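Side-chain contacts in probable transcriptional regulator (Pseudomonas aeruginosa, PDB 2HR3), which probably binds DNA as a dimeric transcriptional regulator of the MarR family, using a winged helix-turn-helix domain: residues Leu38-Ala43 against Ala68-Glu73; Asp45-Asp50 against Ala57-Met62; Pro53-Ala58 against Arg91-Leu96. One frame throughout, in Å; residues are numbered along the deposited sequence.

Contact 1: residues Leu38-Ala43 against Ala68-Glu73; sequences LVVLGA and AALLRE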
ATOM      1  N   LEU A  38     -12.552  -3.539   1.391  1.00 61.01           N
ATOM      2  CA  LEU A  38     -11.905  -2.783   2.444  1.00 60.53           C
ATOM      3  C   LEU A  38     -11.145  -1.574   1.944  1.00 58.96           C
ATOM      4  O   LEU A  38     -11.272  -0.530   2.508  1.00 57.36           O
ATOM      5  CB  LEU A  38     -10.920  -3.677   3.159  1.00 60.78           C
ATOM      6  CG  LEU A  38     -10.901  -3.331   4.641  1.00 64.54           C
ATOM      7  CD1 LEU A  38     -12.034  -4.002   5.454  1.00 61.74           C
ATOM      8  CD2 LEU A  38      -9.533  -3.667   5.170  1.00 68.95           C
ATOM      9  N   VAL A  39     -10.322  -1.784   0.919  1.00 58.61           N
ATOM     10  CA  VAL A  39      -9.604  -0.721   0.204  1.00 59.17           C
ATOM     11  C   VAL A  39     -10.555   0.390  -0.228  1.00 57.97           C
ATOM     12  O   VAL A  39     -10.348   1.529   0.137  1.00 58.09           O
ATOM     13  CB  VAL A  39      -8.910  -1.297  -1.091  1.00 60.02           C
ATOM     14  CG1 VAL A  39      -8.450  -0.233  -2.001  1.00 60.14           C
ATOM     15  CG2 VAL A  39      -7.763  -2.232  -0.736  1.00 63.10           C
ATOM     16  N   VAL A  40     -11.639   0.047  -0.944  1.00 55.51           N
ATOM     17  CA  VAL A  40     -12.604   1.063  -1.342  1.00 54.44           C
ATOM     18  C   VAL A  40     -13.132   1.814  -0.110  1.00 53.84           C
ATOM     19  O   VAL A  40     -13.138   3.056  -0.059  1.00 54.28           O
ATOM     20  CB  VAL A  40     -13.748   0.432  -2.234  1.00 54.64           C
ATOM     21  CG1 VAL A  40     -14.872   1.432  -2.524  1.00 55.95           C
ATOM     22  CG2 VAL A  40     -13.145  -0.094  -3.529  1.00 52.62           C
ATOM     23  N   LEU A  41     -13.559   1.064   0.890  1.00 53.69           N
ATOM     24  CA  LEU A  41     -14.080   1.621   2.165  1.00 53.96           C
ATOM     25  C   LEU A  41     -13.127   2.540   2.885  1.00 53.97           C
ATOM     26  O   LEU A  41     -13.504   3.591   3.463  1.00 54.21           O
ATOM     27  CB  LEU A  41     -14.379   0.465   3.129  1.00 54.34           C
ATOM     28  CG  LEU A  41     -15.790   0.057   3.609  1.00 54.89           C
ATOM     29  CD1 LEU A  41     -16.871   0.268   2.601  1.00 54.75           C
ATOM     30  CD2 LEU A  41     -15.715  -1.337   4.115  1.00 56.84           C
ATOM     31  N   GLY A  42     -11.868   2.122   2.891  1.00 53.54           N
ATOM     32  CA  GLY A  42     -10.906   2.867   3.625  1.00 54.16           C
ATOM     33  C   GLY A  42     -10.604   4.144   2.910  1.00 53.29           C
ATOM     34  O   GLY A  42     -10.382   5.130   3.549  1.00 54.55           O
ATOM     35  N   ALA A  43     -10.502   4.062   1.589  1.00 54.03           N
ATOM     36  CA  ALA A  43     -10.421   5.182   0.727  1.00 56.93           C
ATOM     37  C   ALA A  43     -11.515   6.227   0.921  1.00 58.98           C
ATOM     38  O   ALA A  43     -11.226   7.421   1.002  1.00 62.05           O
ATOM     39  CB  ALA A  43     -10.383   4.706  -0.688  1.00 57.53           C
ATOM     40  N   ALA A  68     -16.752   0.959 -10.355  1.00 66.80           N
ATOM     41  CA  ALA A  68     -18.193   1.029 -10.560  1.00 66.95           C
ATOM     42  C   ALA A  68     -18.762  -0.271 -10.010  1.00 66.01           C
ATOM     43  O   ALA A  68     -19.705  -0.284  -9.234  1.00 67.06           O
ATOM     44  CB  ALA A  68     -18.514   1.245 -12.024  1.00 66.76           C
ATOM     45  N   ALA A  69     -18.081  -1.349 -10.315  1.00 65.17           N
ATOM     46  CA  ALA A  69     -18.504  -2.664  -9.895  1.00 64.83           C
ATOM     47  C   ALA A  69     -18.333  -2.998  -8.407  1.00 64.46           C
ATOM     48  O   ALA A  69     -19.145  -3.741  -7.857  1.00 64.07           O
ATOM     49  CB  ALA A  69     -17.777  -3.703 -10.763  1.00 65.38           C
ATOM     50  N   LEU A  70     -17.250  -2.528  -7.769  1.00 64.25           N
ATOM     51  CA  LEU A  70     -17.060  -2.742  -6.325  1.00 63.42           C
ATOM     52  C   LEU A  70     -18.004  -1.864  -5.532  1.00 63.07           C
ATOM     53  O   LEU A  70     -18.368  -2.194  -4.421  1.00 62.35           O
ATOM     54  CB  LEU A  70     -15.632  -2.415  -5.890  1.00 64.11           C
ATOM     55  CG  LEU A  70     -14.528  -3.378  -6.322  1.00 63.91           C
ATOM     56  CD1 LEU A  70     -13.224  -2.696  -6.208  1.00 64.12           C
ATOM     57  CD2 LEU A  70     -14.568  -4.635  -5.478  1.00 64.83           C
ATOM     58  N   LEU A  71     -18.351  -0.715  -6.088  1.00 63.66           N
ATOM     59  CA  LEU A  71     -19.308   0.204  -5.460  1.00 64.32           C
ATOM     60  C   LEU A  71     -20.662  -0.412  -5.511  1.00 65.05           C
ATOM     61  O   LEU A  71     -21.397  -0.372  -4.541  1.00 65.22           O
ATOM     62  CB  LEU A  71     -19.334   1.555  -6.163  1.00 63.48           C
ATOM     63  CG  LEU A  71     -18.126   2.453  -5.912  1.00 63.28           C
ATOM     64  CD1 LEU A  71     -18.399   3.826  -6.607  1.00 62.20           C
ATOM     65  CD2 LEU A  71     -17.773   2.593  -4.373  1.00 61.90           C
ATOM     66  N   ARG A  72     -20.975  -1.011  -6.649  1.00 66.08           N
ATOM     67  CA  ARG A  72     -22.135  -1.864  -6.734  1.00 67.72           C
ATOM     68  C   ARG A  72     -22.206  -2.927  -5.646  1.00 67.25           C
ATOM     69  O   ARG A  72     -23.267  -3.079  -5.027  1.00 67.50           O
ATOM     70  CB  ARG A  72     -22.236  -2.482  -8.135  1.00 67.97           C
ATOM     71  CG  ARG A  72     -22.796  -1.469  -9.170  1.00 70.09           C
ATOM     72  CD  ARG A  72     -23.196  -2.120 -10.497  1.00 71.20           C
ATOM     73  NE  ARG A  72     -22.080  -2.136 -11.467  1.00 73.81           N
ATOM     74  CZ  ARG A  72     -21.158  -3.102 -11.599  1.00 74.63           C
ATOM     75  NH1 ARG A  72     -21.135  -4.180 -10.808  1.00 75.21           N
ATOM     76  NH2 ARG A  72     -20.224  -2.985 -12.542  1.00 75.66           N
ATOM     77  N   GLU A  73     -21.117  -3.647  -5.376  1.00 66.69           N
ATOM     78  CA  GLU A  73     -21.194  -4.725  -4.354  1.00 67.80           C
ATOM     79  C   GLU A  73     -21.400  -4.226  -2.930  1.00 66.74           C
ATOM     80  O   GLU A  73     -22.095  -4.840  -2.118  1.00 66.78           O
ATOM     81  CB  GLU A  73     -19.936  -5.586  -4.345  1.00 67.56           C
ATOM     82  CG  GLU A  73     -19.443  -6.042  -5.715  1.00 70.18           C
ATOM     83  CD  GLU A  73     -18.088  -6.739  -5.621  1.00 71.78           C
ATOM     84  OE1 GLU A  73     -17.896  -7.457  -4.613  1.00 76.53           O
ATOM     85  OE2 GLU A  73     -17.214  -6.544  -6.522  1.00 77.82           O
TER
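No flat group takes part where V40 meets L70 and L71; the touching surfaces are aliphatic, chiefly methyl groups. The one flat side-chain group with a named face, the guanidinium of R72, is turned back on its own helix, A68 O and A69 N over one face. The contact is thus a plain example of one β-branched residue dividing itself between two neighbours. CG1 of V40, anti to the backbone N (chi1 173°), reaches CD2 of L71 at 3.6 Å. The other methyl, CG2, lies beside that N and comes to 3.7 Å from CD1 of L70, with L70 CB a little farther off at 4.1 Å. In this way one methyl serves each leucine. Helix 32-46 here packs on helix 64-76, which by its place in the MarR winged helix-turn-helix is probably the recognition helix. V40 also touches L67 and L74, so with L70 and L71 four leucines at i, i+3, i+4 and i+7 surround it, a knobs-into-holes arrangement. The two leucines differ in approach: the CB of L70 already points toward helix 32-46, whereas L71 starts off to one side and brings CD2 back. Beyond V40, L71 packs on L56 of helix 53-59, and L70 meets R63 of the second subunit.

Contact 2: residues Asp45-Asp50 against Ala57-Met62; sequences DRLGGD and AAAERM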
ATOM      1  N   ASP A  45     -13.318   6.764   3.638  1.00 64.26           N
ATOM      2  CA  ASP A  45     -13.217   7.341   4.968  1.00 65.49           C
ATOM      3  C   ASP A  45     -12.043   8.319   4.970  1.00 66.27           C
ATOM      4  O   ASP A  45     -12.138   9.420   5.500  1.00 65.54           O
ATOM      5  CB  ASP A  45     -13.034   6.239   5.982  1.00 66.22           C
ATOM      6  CG  ASP A  45     -12.612   6.765   7.368  1.00 69.39           C
ATOM      7  OD1 ASP A  45     -13.476   7.382   8.059  1.00 71.83           O
ATOM      8  OD2 ASP A  45     -11.420   6.535   7.752  1.00 72.49           O
ATOM      9  N   ARG A  46     -10.961   7.922   4.314  1.00 67.78           N
ATOM     10  CA  ARG A  46      -9.836   8.798   4.192  1.00 69.88           C
ATOM     11  C   ARG A  46     -10.242  10.124   3.582  1.00 69.93           C
ATOM     12  O   ARG A  46      -9.943  11.153   4.170  1.00 70.51           O
ATOM     13  CB  ARG A  46      -8.709   8.151   3.400  1.00 70.28           C
ATOM     14  CG  ARG A  46      -7.924   7.153   4.268  1.00 75.84           C
ATOM     15  CD  ARG A  46      -6.527   6.859   3.753  1.00 78.89           C
ATOM     16  NE  ARG A  46      -6.532   6.265   2.425  1.00 81.61           N
ATOM     17  CZ  ARG A  46      -6.761   4.983   2.148  1.00 80.52           C
ATOM     18  NH1 ARG A  46      -7.030   4.113   3.105  1.00 83.69           N
ATOM     19  NH2 ARG A  46      -6.714   4.568   0.881  1.00 80.00           N
ATOM     20  N   LEU A  47     -10.941  10.094   2.435  1.00 70.40           N
ATOM     21  CA  LEU A  47     -11.352  11.325   1.707  1.00 70.00           C
ATOM     22  C   LEU A  47     -12.504  12.072   2.341  1.00 69.55           C
ATOM     23  O   LEU A  47     -13.028  13.049   1.749  1.00 70.63           O
ATOM     24  CB  LEU A  47     -11.732  11.015   0.264  1.00 69.73           C
ATOM     25  CG  LEU A  47     -10.612  10.482  -0.605  1.00 70.72           C
ATOM     26  CD1 LEU A  47     -11.248   9.836  -1.840  1.00 69.58           C
ATOM     27  CD2 LEU A  47      -9.577  11.565  -0.941  1.00 68.55           C
ATOM     28  N   GLY A  48     -12.913  11.646   3.524  1.00 68.74           N
ATOM     29  CA  GLY A  48     -13.814  12.451   4.326  1.00 69.16           C
ATOM     30  C   GLY A  48     -15.224  11.936   4.264  1.00 69.18           C
ATOM     31  O   GLY A  48     -16.129  12.521   4.856  1.00 68.97           O
ATOM     32  N   GLY A  49     -15.402  10.851   3.519  1.00 69.05           N
ATOM     33  CA  GLY A  49     -16.612  10.098   3.576  1.00 69.34           C
ATOM     34  C   GLY A  49     -17.810  10.573   2.791  1.00 70.18           C
ATOM     35  O   GLY A  49     -18.870   9.955   2.983  1.00 71.41           O
ATOM     36  N   ASP A  50     -17.710  11.648   1.969  1.00 69.82           N
ATOM     37  CA  ASP A  50     -18.839  12.032   1.090  1.00 69.46           C
ATOM     38  C   ASP A  50     -18.380  12.428  -0.309  1.00 67.71           C
ATOM     39  O   ASP A  50     -18.442  13.590  -0.697  1.00 68.50           O
ATOM     40  CB  ASP A  50     -19.674  13.131   1.723  1.00 70.33           C
ATOM     41  CG  ASP A  50     -20.722  13.704   0.765  1.00 74.35           C
ATOM     42  OD1 ASP A  50     -21.505  12.891   0.209  1.00 78.89           O
ATOM     43  OD2 ASP A  50     -20.756  14.958   0.576  1.00 75.83           O
ATOM     44  N   ALA A  57     -11.839   6.977  -7.480  1.00 62.80           N
ATOM     45  CA  ALA A  57     -11.025   6.345  -8.495  1.00 63.85           C
ATOM     46  C   ALA A  57      -9.651   7.068  -8.619  1.00 65.53           C
ATOM     47  O   ALA A  57      -8.594   6.410  -8.565  1.00 66.47           O
ATOM     48  CB  ALA A  57     -11.699   6.341  -9.776  1.00 63.64           C
ATOM     49  N   ALA A  58      -9.661   8.397  -8.713  1.00 65.40           N
ATOM     50  CA  ALA A  58      -8.438   9.131  -8.884  1.00 66.24           C
ATOM     51  C   ALA A  58      -7.465   8.938  -7.740  1.00 67.02           C
ATOM     52  O   ALA A  58      -6.281   8.748  -7.977  1.00 68.13           O
ATOM     53  CB  ALA A  58      -8.720  10.636  -9.072  1.00 66.49           C
ATOM     54  N   ALA A  59      -7.955   8.994  -6.510  1.00 67.56           N
ATOM     55  CA  ALA A  59      -7.136   8.844  -5.316  1.00 68.14           C
ATOM     56  C   ALA A  59      -6.546   7.470  -5.150  1.00 70.05           C
ATOM     57  O   ALA A  59      -5.565   7.286  -4.417  1.00 70.73           O
ATOM     58  CB  ALA A  59      -7.966   9.150  -4.080  1.00 68.07           C
ATOM     59  N   GLU A  60      -7.200   6.481  -5.739  1.00 71.54           N
ATOM     60  CA  GLU A  60      -6.782   5.091  -5.606  1.00 72.11           C
ATOM     61  C   GLU A  60      -6.174   4.663  -6.933  1.00 72.09           C
ATOM     62  O   GLU A  60      -5.949   3.486  -7.156  1.00 71.38           O
ATOM     63  CB  GLU A  60      -7.993   4.244  -5.244  1.00 71.72           C
ATOM     64  CG  GLU A  60      -8.467   4.564  -3.889  1.00 75.18           C
ATOM     65  CD  GLU A  60      -7.384   4.298  -2.828  1.00 81.00           C
ATOM     66  OE1 GLU A  60      -6.784   3.190  -2.832  1.00 84.81           O
ATOM     67  OE2 GLU A  60      -7.132   5.196  -1.990  1.00 86.11           O
ATOM     68  N   ARG A  61      -5.903   5.642  -7.807  1.00 72.08           N
ATOM     69  CA  ARG A  61      -5.453   5.365  -9.181  1.00 73.19           C
ATOM     70  C   ARG A  61      -6.215   4.148  -9.718  1.00 74.26           C
ATOM     71  O   ARG A  61      -5.723   3.338 -10.517  1.00 74.00           O
ATOM     72  CB  ARG A  61      -3.925   5.178  -9.269  1.00 72.97           C
ATOM     73  CG  ARG A  61      -3.110   5.917  -8.175  1.00 71.11           C
ATOM     74  CD  ARG A  61      -3.170   7.452  -8.378  1.00 67.02           C
ATOM     75  NE  ARG A  61      -2.815   7.828  -9.754  1.00 64.53           N
ATOM     76  CZ  ARG A  61      -3.630   8.398 -10.647  1.00 65.74           C
ATOM     77  NH1 ARG A  61      -4.917   8.654 -10.331  1.00 66.50           N
ATOM     78  NH2 ARG A  61      -3.170   8.686 -11.882  1.00 61.01           N
HETATM   79  N   MSE A  62      -7.456   4.063  -9.291  1.00 75.54           N
HETATM   80  CA  MSE A  62      -8.285   2.980  -9.688  1.00 78.47           C
HETATM   81  C   MSE A  62      -8.953   3.380 -10.955  1.00 75.72           C
HETATM   82  O   MSE A  62      -9.222   4.550 -11.161  1.00 74.60           O
HETATM   83  CB  MSE A  62      -9.349   2.745  -8.661  1.00 78.00           C
HETATM   84  CG  MSE A  62      -8.903   1.927  -7.543  1.00 82.89           C
HETATM   85 SE   MSE A  62     -10.517   1.348  -6.602  1.00 91.81          SE
HETATM   86  CE  MSE A  62     -11.253   0.014  -7.937  1.00 88.25           C
TER
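R46 and E60 supply the ionic part of this contact. R46 NH2 lies 3.0 Å from E60 OE2, a salt bridge whose hydrogen bond is weak, since the N-H...O angle is only 129°. The carboxylate comes to the edge of the guanidinium, but the two planes are turned 57° apart, so the pair is not a flat, two-pronged one. Both chains bend to meet: R46 folds at chi3, and E60 at chi2 (-60°), which brings a side chain that sets out to one side round to the arginine. The E60 carboxylate also lies against V39 and A43 of helix 32-46. The bridge lies at the surface, and the R46 guanidinium also comes close to the like-charged R22 of the second subunit.

The apolar part is small. CD1 of L47 rests on CB of A59 at 4.0 Å, each residue at or near the end of its helix.

Hydrogen bonds within the segment 57-62 shape the end from which E60 reaches out. A58 O receives both R61 N (3.1 Å) and R61 NH1 (2.7 Å), the latter in the carbonyl plane on a lone pair; R61 NH2 goes on to A30 O of the second subunit. M62 N bonds to A57 O, though its position is less sure. With R61 as the C-prime residue at positive phi, this pattern fits a Schellman motif. It ends helix 53-59 ahead of helix 64-76, the two helices that by position probably form the helix-turn-helix of the MarR fold, packed here beside the end of helix 32-46.

Contact 3: residues Pro53-Ala58 against Arg91-Leu96; sequences PSELAA and RTRVSL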
ATOM      1  N   PRO A  53     -17.605   8.886  -6.986  1.00 57.84           N
ATOM      2  CA  PRO A  53     -16.848   7.807  -7.574  1.00 58.13           C
ATOM      3  C   PRO A  53     -15.524   8.227  -8.202  1.00 59.17           C
ATOM      4  O   PRO A  53     -14.483   7.548  -7.948  1.00 60.36           O
ATOM      5  CB  PRO A  53     -17.809   7.260  -8.621  1.00 57.75           C
ATOM      6  CG  PRO A  53     -19.164   7.431  -7.918  1.00 58.36           C
ATOM      7  CD  PRO A  53     -19.046   8.779  -7.293  1.00 57.82           C
ATOM      8  N   SER A  54     -15.570   9.290  -9.019  1.00 59.47           N
ATOM      9  CA  SER A  54     -14.405   9.880  -9.704  1.00 60.04           C
ATOM     10  C   SER A  54     -13.267  10.281  -8.789  1.00 59.57           C
ATOM     11  O   SER A  54     -12.134  10.053  -9.075  1.00 59.40           O
ATOM     12  CB  SER A  54     -14.830  11.139 -10.448  1.00 60.23           C
ATOM     13  OG  SER A  54     -15.405  10.823 -11.702  1.00 64.41           O
ATOM     14  N   GLU A  55     -13.579  10.917  -7.691  1.00 60.36           N
ATOM     15  CA  GLU A  55     -12.546  11.400  -6.845  1.00 61.94           C
ATOM     16  C   GLU A  55     -11.832  10.237  -6.195  1.00 63.51           C
ATOM     17  O   GLU A  55     -10.621  10.274  -5.964  1.00 63.45           O
ATOM     18  CB  GLU A  55     -13.140  12.302  -5.781  1.00 62.88           C
ATOM     19  CG  GLU A  55     -12.105  12.941  -4.899  1.00 65.81           C
ATOM     20  CD  GLU A  55     -12.727  13.701  -3.772  1.00 71.77           C
ATOM     21  OE1 GLU A  55     -13.967  14.036  -3.881  1.00 73.78           O
ATOM     22  OE2 GLU A  55     -11.961  13.938  -2.784  1.00 72.06           O
ATOM     23  N   LEU A  56     -12.627   9.211  -5.895  1.00 64.00           N
ATOM     24  CA  LEU A  56     -12.209   7.994  -5.288  1.00 63.26           C
ATOM     25  C   LEU A  56     -11.338   7.195  -6.256  1.00 63.66           C
ATOM     26  O   LEU A  56     -10.251   6.727  -5.866  1.00 62.12           O
ATOM     27  CB  LEU A  56     -13.462   7.180  -5.012  1.00 63.87           C
ATOM     28  CG  LEU A  56     -13.674   6.377  -3.741  1.00 62.13           C
ATOM     29  CD1 LEU A  56     -15.009   5.586  -3.960  1.00 60.28           C
ATOM     30  CD2 LEU A  56     -12.528   5.515  -3.508  1.00 60.23           C
ATOM     31  N   ALA A  57     -11.839   6.977  -7.480  1.00 62.80           N
ATOM     32  CA  ALA A  57     -11.025   6.345  -8.495  1.00 63.85           C
ATOM     33  C   ALA A  57      -9.651   7.068  -8.619  1.00 65.53           C
ATOM     34  O   ALA A  57      -8.594   6.410  -8.565  1.00 66.47           O
ATOM     35  CB  ALA A  57     -11.699   6.341  -9.776  1.00 63.64           C
ATOM     36  N   ALA A  58      -9.661   8.397  -8.713  1.00 65.40           N
ATOM     37  CA  ALA A  58      -8.438   9.131  -8.884  1.00 66.24           C
ATOM     38  C   ALA A  58      -7.465   8.938  -7.740  1.00 67.02           C
ATOM     39  O   ALA A  58      -6.281   8.748  -7.977  1.00 68.13           O
ATOM     40  CB  ALA A  58      -8.720  10.636  -9.072  1.00 66.49           C
ATOM     41  N   ARG A  91     -24.836  14.909  -9.594  1.00 62.81           N
ATOM     42  CA  ARG A  91     -23.637  14.221  -9.134  1.00 63.75           C
ATOM     43  C   ARG A  91     -23.916  13.241  -7.971  1.00 62.84           C
ATOM     44  O   ARG A  91     -24.747  13.511  -7.086  1.00 63.12           O
ATOM     45  CB  ARG A  91     -22.526  15.242  -8.747  1.00 64.30           C
ATOM     46  N   THR A  92     -23.188  12.123  -7.989  1.00 61.89           N
ATOM     47  CA  THR A  92     -23.392  11.007  -7.066  1.00 60.95           C
ATOM     48  C   THR A  92     -22.205  10.876  -6.103  1.00 60.18           C
ATOM     49  O   THR A  92     -21.041  10.901  -6.510  1.00 58.80           O
ATOM     50  CB  THR A  92     -23.632   9.668  -7.852  1.00 60.99           C
ATOM     51  OG1 THR A  92     -25.043   9.440  -7.993  1.00 62.22           O
ATOM     52  CG2 THR A  92     -23.041   8.463  -7.147  1.00 62.13           C
ATOM     53  N   ARG A  93     -22.542  10.740  -4.829  1.00 58.99           N
ATOM     54  CA  ARG A  93     -21.624  10.782  -3.757  1.00 58.78           C
ATOM     55  C   ARG A  93     -21.859   9.522  -2.919  1.00 58.43           C
ATOM     56  O   ARG A  93     -22.992   9.096  -2.748  1.00 58.68           O
ATOM     57  CB  ARG A  93     -21.846  12.048  -2.948  1.00 58.80           C
ATOM     58  CG  ARG A  93     -22.061  13.275  -3.830  1.00 62.85           C
ATOM     59  CD  ARG A  93     -21.439  14.518  -3.258  1.00 66.59           C
ATOM     60  NE  ARG A  93     -19.989  14.358  -3.188  1.00 70.00           N
ATOM     61  CZ  ARG A  93     -19.138  15.363  -3.054  1.00 69.89           C
ATOM     62  NH1 ARG A  93     -19.591  16.607  -2.961  1.00 71.14           N
ATOM     63  NH2 ARG A  93     -17.843  15.123  -3.015  1.00 69.36           N
ATOM     64  N   VAL A  94     -20.779   8.908  -2.449  1.00 57.37           N
ATOM     65  CA  VAL A  94     -20.877   7.722  -1.619  1.00 57.05           C
ATOM     66  C   VAL A  94     -20.276   8.006  -0.261  1.00 55.43           C
ATOM     67  O   VAL A  94     -19.324   8.753  -0.140  1.00 55.23           O
ATOM     68  CB  VAL A  94     -20.241   6.424  -2.272  1.00 57.57           C
ATOM     69  CG1 VAL A  94     -21.046   6.068  -3.585  1.00 58.14           C
ATOM     70  CG2 VAL A  94     -18.786   6.610  -2.582  1.00 56.59           C
ATOM     71  N   SER A  95     -20.909   7.402   0.726  1.00 54.37           N
ATOM     72  CA  SER A  95     -20.582   7.459   2.115  1.00 54.23           C
ATOM     73  C   SER A  95     -20.564   6.086   2.783  1.00 53.80           C
ATOM     74  O   SER A  95     -21.182   5.129   2.343  1.00 52.67           O
ATOM     75  CB  SER A  95     -21.632   8.271   2.826  1.00 54.28           C
ATOM     76  OG  SER A  95     -21.181   9.589   2.861  1.00 55.78           O
ATOM     77  N   LEU A  96     -19.846   6.014   3.888  1.00 54.23           N
ATOM     78  CA  LEU A  96     -19.922   4.843   4.700  1.00 54.16           C
ATOM     79  C   LEU A  96     -21.287   4.866   5.373  1.00 53.72           C
ATOM     80  O   LEU A  96     -21.742   5.915   5.856  1.00 52.27           O
ATOM     81  CB  LEU A  96     -18.815   4.838   5.725  1.00 54.01           C
ATOM     82  CG  LEU A  96     -17.377   4.676   5.220  1.00 54.91           C
ATOM     83  CD1 LEU A  96     -16.660   3.871   6.233  1.00 56.02           C
ATOM     84  CD2 LEU A  96     -17.221   3.982   3.899  1.00 56.48           C
TER
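P53, whose ring meets T92, gives its carbonyl O to A57 N at 2.7 Å, the shortest sound polar bond within the two segments and part of the first turn of helix 53-59. The ring itself is pressed against the backbone of T92: P53 CD stands 3.0 Å from T92 O, a close contact and not a hydrogen bond, while T92 CG2 lies 4.0 Å from the same CD. The T92 hydroxyl is hydrogen-bonded to H83 O of strand 80-83. The setting is the two-stranded wing of the winged helix, strand 93-96 running antiparallel to 80-83 while V94 pairs through its backbone with V51. Deeper in, L56 CD1 touches V94 CG2 at 4.1 Å, the two side chains crossing at about a right angle; I44 packs on both. E55, extended beyond CG, brings OE1 near R93, which begins pointing away but bends at chi2 and chi3 to return. Their charges remain beyond a salt bridge, with E55 OE1 4.1 Å from R93 NH2 at the guanidinium edge, although some attraction is likely. R93 NE also makes a long, weak ion pair with D50.

In the fold
The three contacts lie on one side of the chain's centre and together join the parts of the winged helix-turn-helix. Contact 2 is centred about 7 Å from contact 3 and about 10 Å from contact 1; the centres of contacts 1 and 3 are likewise about 10 Å apart. Helix 53-59 lies at the meeting point: its beginning faces the wing in contact 3, its end faces helix 32-46 in contact 2. L71 of contact 1 continues into contact 3, its CD1 lying 3.9 Å from P53 CG. L70 CD1, in turn, is 3.8 Å from CE of M62, a selenomethionine in contact 2. Contacts 1 and 2 also touch the second subunit; contact 3 does not.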